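Local coordinates for PF04016 domain protein (Desulfitobacterium hafniense, PDB 3L5O) that is of uncharacterised function but combines enolase-like and Rossmann-like folds and may take part in heavy-metal chelation, at residues A[24-36]-A[100-112]. Sequence-based numbering, arbitrary orientation.
Sequences YDAMINGIPEDFL and AINAYYNNPQVAR
Helix 24-29 and helix 100-105 run at 53° to each other with their axes 10.3 Å apart, and the chain leaving the first helix passes over the second, where the CA atoms of I31 and Y104 come within 6.5 Å. Y104 is the hub. With CG anti to the backbone N (chi1 174°), its ring rises between P32 and V110: P32 CD sits over one face as a CH-pi contact, 3.7 Å from the ring centroid, while V110 CG1 lies against the opposite face. The CD1/CE1 edge of the same ring points into the face of F35 in a T-shaped stack, planes at 83° and centroids 5.0 Å apart. N107 ND2 borders the F35 ring near its plane; N107 itself N-caps the next helix, its OD1 accepting a weak bond from Q109 N. This packing joins the chain after helix 24-29, with its type I beta turn from P32 to F35, to helices 91-105 and 108-113, probably in the enolase-like part of the protein, where a three-stranded antiparallel sheet lies beside the helices; F35 and I31 also touch helix 79-83 through L79 and A83. Were Y104 replaced by alanine, P32 CD and V110 CG1 would probably lose the ring between them and the F35 face its edge-on partner. The Y105 hydroxyl donates to M27 O, a carbonyl of helix 24-29 (OH to O 2.6 Å), from slightly off the carbonyl plane. G30 CA lies 3.3 Å from the same Y105 OH. Deeper in, I31 CG2 rests on Y104 CB, I31 CD1 meets the backbone of I101 at CA, and the selenomethionine M27, bent at chi3, turns its CE to I101 CD1 at 4.1 Å.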
ATOM      1  N   TYR A  24      -2.308   8.729  -9.092  1.00 43.27           N
ATOM      2  CA  TYR A  24      -0.838   8.591  -9.122  1.00 43.13           C
ATOM      3  C   TYR A  24      -0.152   9.945  -9.200  1.00 44.13           C
ATOM      4  O   TYR A  24       0.787  10.193  -8.449  1.00 44.18           O
ATOM      5  CB  TYR A  24      -0.362   7.709 -10.314  1.00 46.39           C
ATOM      6  CG  TYR A  24      -0.781   6.262 -10.176  1.00 40.46           C
ATOM      7  CD1 TYR A  24      -2.017   5.829 -10.642  1.00 45.16           C
ATOM      8  CD2 TYR A  24       0.025   5.348  -9.508  1.00 42.34           C
ATOM      9  CE1 TYR A  24      -2.431   4.514 -10.468  1.00 39.54           C
ATOM     10  CE2 TYR A  24      -0.386   4.017  -9.350  1.00 42.95           C
ATOM     11  CZ  TYR A  24      -1.615   3.611  -9.827  1.00 43.84           C
ATOM     12  OH  TYR A  24      -2.054   2.304  -9.652  1.00 40.77           O
ATOM     13  N   ASP A  25      -0.618  10.800 -10.110  1.00 44.77           N
ATOM     14  CA  ASP A  25      -0.114  12.175 -10.264  1.00 46.96           C
ATOM     15  C   ASP A  25      -0.289  12.987  -8.951  1.00 46.70           C
ATOM     16  O   ASP A  25       0.583  13.710  -8.552  1.00 48.33           O
ATOM     17  CB  ASP A  25      -0.880  12.883 -11.385  1.00 48.88           C
ATOM     18  CG  ASP A  25      -0.637  12.286 -12.780  1.00 50.95           C
ATOM     19  OD1 ASP A  25       0.473  11.732 -13.035  1.00 44.95           O
ATOM     20  OD2 ASP A  25      -1.520  12.408 -13.691  1.00 54.38           O
ATOM     21  N   ALA A  26      -1.422  12.840  -8.280  1.00 48.81           N
ATOM     22  CA  ALA A  26      -1.667  13.480  -6.968  1.00 48.09           C
ATOM     23  C   ALA A  26      -0.593  13.092  -5.935  1.00 47.34           C
ATOM     24  O   ALA A  26      -0.091  13.943  -5.217  1.00 46.99           O
ATOM     25  CB  ALA A  26      -3.059  13.081  -6.442  1.00 48.66           C
HETATM   26  N   MSE A  27      -0.255  11.810  -5.859  1.00 48.00           N
HETATM   27  CA  MSE A  27       0.771  11.324  -4.925  1.00 50.51           C
HETATM   28  C   MSE A  27       2.139  11.860  -5.280  1.00 50.01           C
HETATM   29  O   MSE A  27       2.869  12.355  -4.422  1.00 50.13           O
HETATM   30  CB  MSE A  27       0.846   9.801  -4.914  1.00 49.13           C
HETATM   31  CG  MSE A  27      -0.338   9.128  -4.323  1.00 55.18           C
HETATM   32 SE   MSE A  27      -0.053   7.182  -4.192  0.75 59.11          SE
HETATM   33  CE  MSE A  27      -0.061   6.608  -5.844  1.00 43.05           C
ATOM     34  N   ILE A  28       2.481  11.786  -6.563  1.00 49.52           N
ATOM     35  CA  ILE A  28       3.825  12.185  -7.019  1.00 45.79           C
ATOM     36  C   ILE A  28       4.016  13.689  -6.835  1.00 43.03           C
ATOM     37  O   ILE A  28       5.057  14.151  -6.354  1.00 42.23           O
ATOM     38  CB  ILE A  28       4.044  11.784  -8.519  1.00 45.67           C
ATOM     39  CG1 ILE A  28       4.058  10.256  -8.687  1.00 48.68           C
ATOM     40  CG2 ILE A  28       5.366  12.354  -9.034  1.00 44.75           C
ATOM     41  CD1 ILE A  28       3.871   9.806 -10.139  1.00 44.74           C
ATOM     42  N   ASN A  29       3.001  14.459  -7.213  1.00 42.66           N
ATOM     43  CA  ASN A  29       3.135  15.915  -7.252  1.00 42.12           C
ATOM     44  C   ASN A  29       3.161  16.526  -5.874  1.00 41.87           C
ATOM     45  O   ASN A  29       3.527  17.683  -5.735  1.00 41.95           O
ATOM     46  CB  ASN A  29       2.028  16.543  -8.109  1.00 41.00           C
ATOM     47  CG  ASN A  29       2.218  16.253  -9.556  1.00 42.67           C
ATOM     48  OD1 ASN A  29       3.361  16.168  -9.997  1.00 41.18           O
ATOM     49  ND2 ASN A  29       1.115  16.110 -10.328  1.00 41.56           N
ATOM     50  N   GLY A  30       2.793  15.748  -4.863  1.00 41.83           N
ATOM     51  CA  GLY A  30       2.923  16.158  -3.480  1.00 44.67           C
ATOM     52  C   GLY A  30       4.321  16.032  -2.885  1.00 44.68           C
ATOM     53  O   GLY A  30       4.555  16.509  -1.791  1.00 44.30           O
ATOM     54  N   ILE A  31       5.257  15.408  -3.593  1.00 44.65           N
ATOM     55  CA  ILE A  31       6.613  15.221  -3.073  1.00 42.47           C
ATOM     56  C   ILE A  31       7.496  16.446  -3.400  1.00 43.08           C
ATOM     57  O   ILE A  31       7.708  16.767  -4.560  1.00 40.73           O
ATOM     58  CB  ILE A  31       7.262  13.908  -3.634  1.00 42.82           C
ATOM     59  CG1 ILE A  31       6.397  12.675  -3.333  1.00 46.54           C
ATOM     60  CG2 ILE A  31       8.675  13.672  -3.038  1.00 42.21           C
ATOM     61  CD1 ILE A  31       6.822  11.427  -4.094  1.00 43.62           C
ATOM     62  N   PRO A  32       8.042  17.119  -2.386  1.00 41.18           N
ATOM     63  CA  PRO A  32       9.011  18.187  -2.640  1.00 42.82           C
ATOM     64  C   PRO A  32      10.303  17.636  -3.243  1.00 43.23           C
ATOM     65  O   PRO A  32      10.788  16.542  -2.904  1.00 39.87           O
ATOM     66  CB  PRO A  32       9.258  18.788  -1.256  1.00 42.47           C
ATOM     67  CG  PRO A  32       8.065  18.269  -0.409  1.00 41.12           C
ATOM     68  CD  PRO A  32       7.799  16.923  -0.945  1.00 42.71           C
ATOM     69  N   GLU A  33      10.836  18.412  -4.175  1.00 43.43           N
ATOM     70  CA  GLU A  33      12.066  18.073  -4.896  1.00 45.59           C
ATOM     71  C   GLU A  33      13.299  17.818  -4.056  1.00 45.86           C
ATOM     72  O   GLU A  33      14.185  17.071  -4.469  1.00 44.34           O
ATOM     73  CB  GLU A  33      12.440  19.233  -5.777  1.00 48.68           C
ATOM     74  CG  GLU A  33      11.916  19.063  -7.149  1.00 53.66           C
ATOM     75  CD  GLU A  33      12.542  20.077  -8.016  1.00 49.59           C
ATOM     76  OE1 GLU A  33      12.131  21.230  -7.871  1.00 43.30           O
ATOM     77  OE2 GLU A  33      13.471  19.692  -8.751  1.00 49.03           O
ATOM     78  N   ASP A  34      13.357  18.489  -2.907  1.00 45.78           N
ATOM     79  CA  ASP A  34      14.499  18.424  -2.001  1.00 46.29           C
ATOM     80  C   ASP A  34      14.806  16.993  -1.547  1.00 42.84           C
ATOM     81  O   ASP A  34      15.955  16.683  -1.223  1.00 38.51           O
ATOM     82  CB  ASP A  34      14.231  19.295  -0.768  1.00 47.51           C
ATOM     83  CG  ASP A  34      14.225  20.803  -1.083  1.00 59.04           C
ATOM     84  OD1 ASP A  34      14.509  21.212  -2.242  1.00 63.25           O
ATOM     85  OD2 ASP A  34      13.950  21.667  -0.208  1.00 65.78           O
ATOM     86  N   PHE A  35      13.788  16.130  -1.539  1.00 41.30           N
ATOM     87  CA  PHE A  35      13.953  14.752  -1.077  1.00 42.34           C
ATOM     88  C   PHE A  35      14.665  13.900  -2.111  1.00 43.58           C
ATOM     89  O   PHE A  35      14.202  13.809  -3.261  1.00 43.93           O
ATOM     90  CB  PHE A  35      12.599  14.120  -0.754  1.00 41.54           C
ATOM     91  CG  PHE A  35      11.957  14.672   0.483  1.00 39.63           C
ATOM     92  CD1 PHE A  35      11.394  15.951   0.481  1.00 48.50           C
ATOM     93  CD2 PHE A  35      11.936  13.940   1.654  1.00 44.57           C
ATOM     94  CE1 PHE A  35      10.822  16.482   1.622  1.00 43.13           C
ATOM     95  CE2 PHE A  35      11.365  14.468   2.798  1.00 44.65           C
ATOM     96  CZ  PHE A  35      10.811  15.749   2.777  1.00 43.85           C
ATOM     97  N   LEU A  36      15.747  13.230  -1.689  1.00 41.82           N
ATOM     98  CA  LEU A  36      16.513  12.338  -2.575  1.00 40.67           C
ATOM     99  C   LEU A  36      16.385  10.898  -2.193  1.00 41.11           C
ATOM    100  O   LEU A  36      16.015  10.593  -1.054  1.00 40.83           O
ATOM    101  CB  LEU A  36      18.003  12.718  -2.559  1.00 43.75           C
ATOM    102  CG  LEU A  36      18.341  14.195  -2.718  1.00 41.34           C
ATOM    103  CD1 LEU A  36      19.837  14.412  -2.557  1.00 48.60           C
ATOM    104  CD2 LEU A  36      17.882  14.712  -4.077  1.00 42.39           C
ATOM    105  N   ALA A 100       9.499   4.879  -3.159  1.00 40.49           N
ATOM    106  CA  ALA A 100       9.896   6.270  -3.197  1.00 39.76           C
ATOM    107  C   ALA A 100       8.761   7.183  -2.722  1.00 42.81           C
ATOM    108  O   ALA A 100       8.977   8.076  -1.910  1.00 44.43           O
ATOM    109  CB  ALA A 100      10.316   6.667  -4.622  1.00 41.40           C
ATOM    110  N   ILE A 101       7.546   6.946  -3.198  1.00 42.50           N
ATOM    111  CA  ILE A 101       6.389   7.691  -2.679  1.00 43.95           C
ATOM    112  C   ILE A 101       6.308   7.596  -1.154  1.00 42.60           C
ATOM    113  O   ILE A 101       6.112   8.605  -0.461  1.00 41.52           O
ATOM    114  CB  ILE A 101       5.091   7.183  -3.336  1.00 45.20           C
ATOM    115  CG1 ILE A 101       5.045   7.644  -4.787  1.00 41.14           C
ATOM    116  CG2 ILE A 101       3.850   7.659  -2.569  1.00 45.98           C
ATOM    117  CD1 ILE A 101       3.996   6.940  -5.611  1.00 42.38           C
ATOM    118  N   ASN A 102       6.501   6.387  -0.631  1.00 42.93           N
ATOM    119  CA  ASN A 102       6.274   6.146   0.797  1.00 41.88           C
ATOM    120  C   ASN A 102       7.429   6.668   1.647  1.00 42.24           C
ATOM    121  O   ASN A 102       7.260   6.901   2.847  1.00 42.34           O
ATOM    122  CB  ASN A 102       6.002   4.662   1.062  1.00 41.03           C
ATOM    123  CG  ASN A 102       4.628   4.225   0.558  1.00 44.27           C
ATOM    124  OD1 ASN A 102       3.684   5.005   0.512  1.00 44.66           O
ATOM    125  ND2 ASN A 102       4.527   2.982   0.171  1.00 40.17           N
ATOM    126  N   ALA A 103       8.590   6.878   1.025  1.00 41.92           N
ATOM    127  CA  ALA A 103       9.740   7.492   1.709  1.00 39.90           C
ATOM    128  C   ALA A 103       9.427   8.938   2.059  1.00 39.37           C
ATOM    129  O   ALA A 103       9.839   9.396   3.081  1.00 36.70           O
ATOM    130  CB  ALA A 103      10.972   7.416   0.859  1.00 42.36           C
ATOM    131  N   TYR A 104       8.683   9.653   1.215  1.00 40.65           N
ATOM    132  CA  TYR A 104       8.190  10.992   1.615  1.00 39.07           C
ATOM    133  C   TYR A 104       7.035  10.860   2.638  1.00 39.90           C
ATOM    134  O   TYR A 104       7.211  11.225   3.784  1.00 37.89           O
ATOM    135  CB  TYR A 104       7.700  11.801   0.439  1.00 32.98           C
ATOM    136  CG  TYR A 104       7.073  13.100   0.878  1.00 33.79           C
ATOM    137  CD1 TYR A 104       7.834  14.082   1.511  1.00 36.54           C
ATOM    138  CD2 TYR A 104       5.739  13.355   0.650  1.00 37.87           C
ATOM    139  CE1 TYR A 104       7.262  15.275   1.915  1.00 38.54           C
ATOM    140  CE2 TYR A 104       5.160  14.544   1.045  1.00 37.92           C
ATOM    141  CZ  TYR A 104       5.925  15.494   1.667  1.00 38.63           C
ATOM    142  OH  TYR A 104       5.312  16.654   2.028  1.00 42.75           O
ATOM    143  N   TYR A 105       5.877  10.342   2.214  1.00 40.08           N
ATOM    144  CA  TYR A 105       4.655  10.424   3.044  1.00 40.96           C
ATOM    145  C   TYR A 105       4.724   9.717   4.405  1.00 41.18           C
ATOM    146  O   TYR A 105       4.092  10.168   5.406  1.00 39.03           O
ATOM    147  CB  TYR A 105       3.449   9.927   2.262  1.00 41.10           C
ATOM    148  CG  TYR A 105       3.082  10.787   1.081  1.00 43.40           C
ATOM    149  CD1 TYR A 105       2.358  11.965   1.257  1.00 40.04           C
ATOM    150  CD2 TYR A 105       3.443  10.425  -0.217  1.00 41.13           C
ATOM    151  CE1 TYR A 105       2.030  12.774   0.187  1.00 45.25           C
ATOM    152  CE2 TYR A 105       3.115  11.242  -1.304  1.00 41.81           C
ATOM    153  CZ  TYR A 105       2.398  12.413  -1.094  1.00 43.81           C
ATOM    154  OH  TYR A 105       2.035  13.241  -2.142  1.00 44.36           O
ATOM    155  N   ASN A 106       5.509   8.641   4.452  1.00 41.47           N
ATOM    156  CA  ASN A 106       5.610   7.794   5.644  1.00 42.36           C
ATOM    157  C   ASN A 106       6.859   8.076   6.458  1.00 42.87           C
ATOM    158  O   ASN A 106       7.226   7.295   7.341  1.00 43.48           O
ATOM    159  CB  ASN A 106       5.532   6.277   5.304  1.00 41.94           C
ATOM    160  CG  ASN A 106       4.263   5.893   4.548  1.00 46.47           C
ATOM    161  OD1 ASN A 106       3.422   6.737   4.245  1.00 42.23           O
ATOM    162  ND2 ASN A 106       4.133   4.605   4.219  1.00 45.22           N
ATOM    163  N   ASN A 107       7.515   9.194   6.148  1.00 43.67           N
ATOM    164  CA  ASN A 107       8.537   9.789   6.988  1.00 41.77           C
ATOM    165  C   ASN A 107       7.811  10.168   8.284  1.00 43.12           C
ATOM    166  O   ASN A 107       6.741  10.748   8.214  1.00 38.43           O
ATOM    167  CB  ASN A 107       9.107  11.043   6.259  1.00 41.48           C
ATOM    168  CG  ASN A 107      10.150  11.745   7.037  1.00 41.75           C
ATOM    169  OD1 ASN A 107       9.970  12.027   8.210  1.00 50.05           O
ATOM    170  ND2 ASN A 107      11.268  12.046   6.393  1.00 39.26           N
ATOM    171  N   PRO A 108       8.347   9.837   9.459  1.00 45.58           N
ATOM    172  CA  PRO A 108       7.629  10.124  10.713  1.00 45.01           C
ATOM    173  C   PRO A 108       7.288  11.620  10.885  1.00 44.59           C
ATOM    174  O   PRO A 108       6.166  11.921  11.283  1.00 45.89           O
ATOM    175  CB  PRO A 108       8.594   9.625  11.805  1.00 44.33           C
ATOM    176  CG  PRO A 108       9.915   9.553  11.153  1.00 46.41           C
ATOM    177  CD  PRO A 108       9.646   9.190   9.715  1.00 48.31           C
ATOM    178  N   GLN A 109       8.213  12.526  10.583  1.00 43.58           N
ATOM    179  CA  GLN A 109       7.913  13.956  10.645  1.00 46.01           C
ATOM    180  C   GLN A 109       6.882  14.419   9.593  1.00 46.89           C
ATOM    181  O   GLN A 109       6.044  15.268   9.899  1.00 48.07           O
ATOM    182  CB  GLN A 109       9.199  14.820  10.570  1.00 44.83           C
ATOM    183  N   VAL A 110       6.929  13.872   8.373  1.00 47.55           N
ATOM    184  CA  VAL A 110       5.995  14.298   7.323  1.00 47.44           C
ATOM    185  C   VAL A 110       4.592  13.834   7.673  1.00 49.83           C
ATOM    186  O   VAL A 110       3.623  14.575   7.545  1.00 51.08           O
ATOM    187  CB  VAL A 110       6.370  13.725   5.927  1.00 47.17           C
ATOM    188  CG1 VAL A 110       5.219  13.908   4.926  1.00 41.90           C
ATOM    189  CG2 VAL A 110       7.655  14.358   5.403  1.00 47.74           C
ATOM    190  N   ALA A 111       4.506  12.587   8.109  1.00 50.05           N
ATOM    191  CA  ALA A 111       3.258  11.966   8.487  1.00 51.94           C
ATOM    192  C   ALA A 111       2.588  12.756   9.603  1.00 53.57           C
ATOM    193  O   ALA A 111       1.408  13.056   9.529  1.00 52.89           O
ATOM    194  CB  ALA A 111       3.512  10.519   8.919  1.00 52.15           C
ATOM    195  N   ARG A 112       3.358  13.096  10.624  1.00 56.87           N
ATOM    196  CA  ARG A 112       2.873  13.931  11.726  1.00 59.43           C
ATOM    197  C   ARG A 112       2.324  15.287  11.269  1.00 60.09           C
ATOM    198  O   ARG A 112       1.285  15.729  11.760  1.00 60.44           O
ATOM    199  CB  ARG A 112       3.980  14.127  12.764  1.00 59.61           C
ATOM    200  CG  ARG A 112       4.229  12.890  13.624  1.00 66.91           C
ATOM    201  CD  ARG A 112       4.442  13.186  15.111  1.00 73.32           C
ATOM    202  NE  ARG A 112       4.587  11.961  15.908  1.00 76.33           N
ATOM    203  CZ  ARG A 112       5.711  11.244  16.014  1.00 77.20           C
ATOM    204  NH1 ARG A 112       6.819  11.605  15.365  1.00 77.27           N
ATOM    205  NH2 ARG A 112       5.727  10.150  16.774  1.00 76.39           N
TER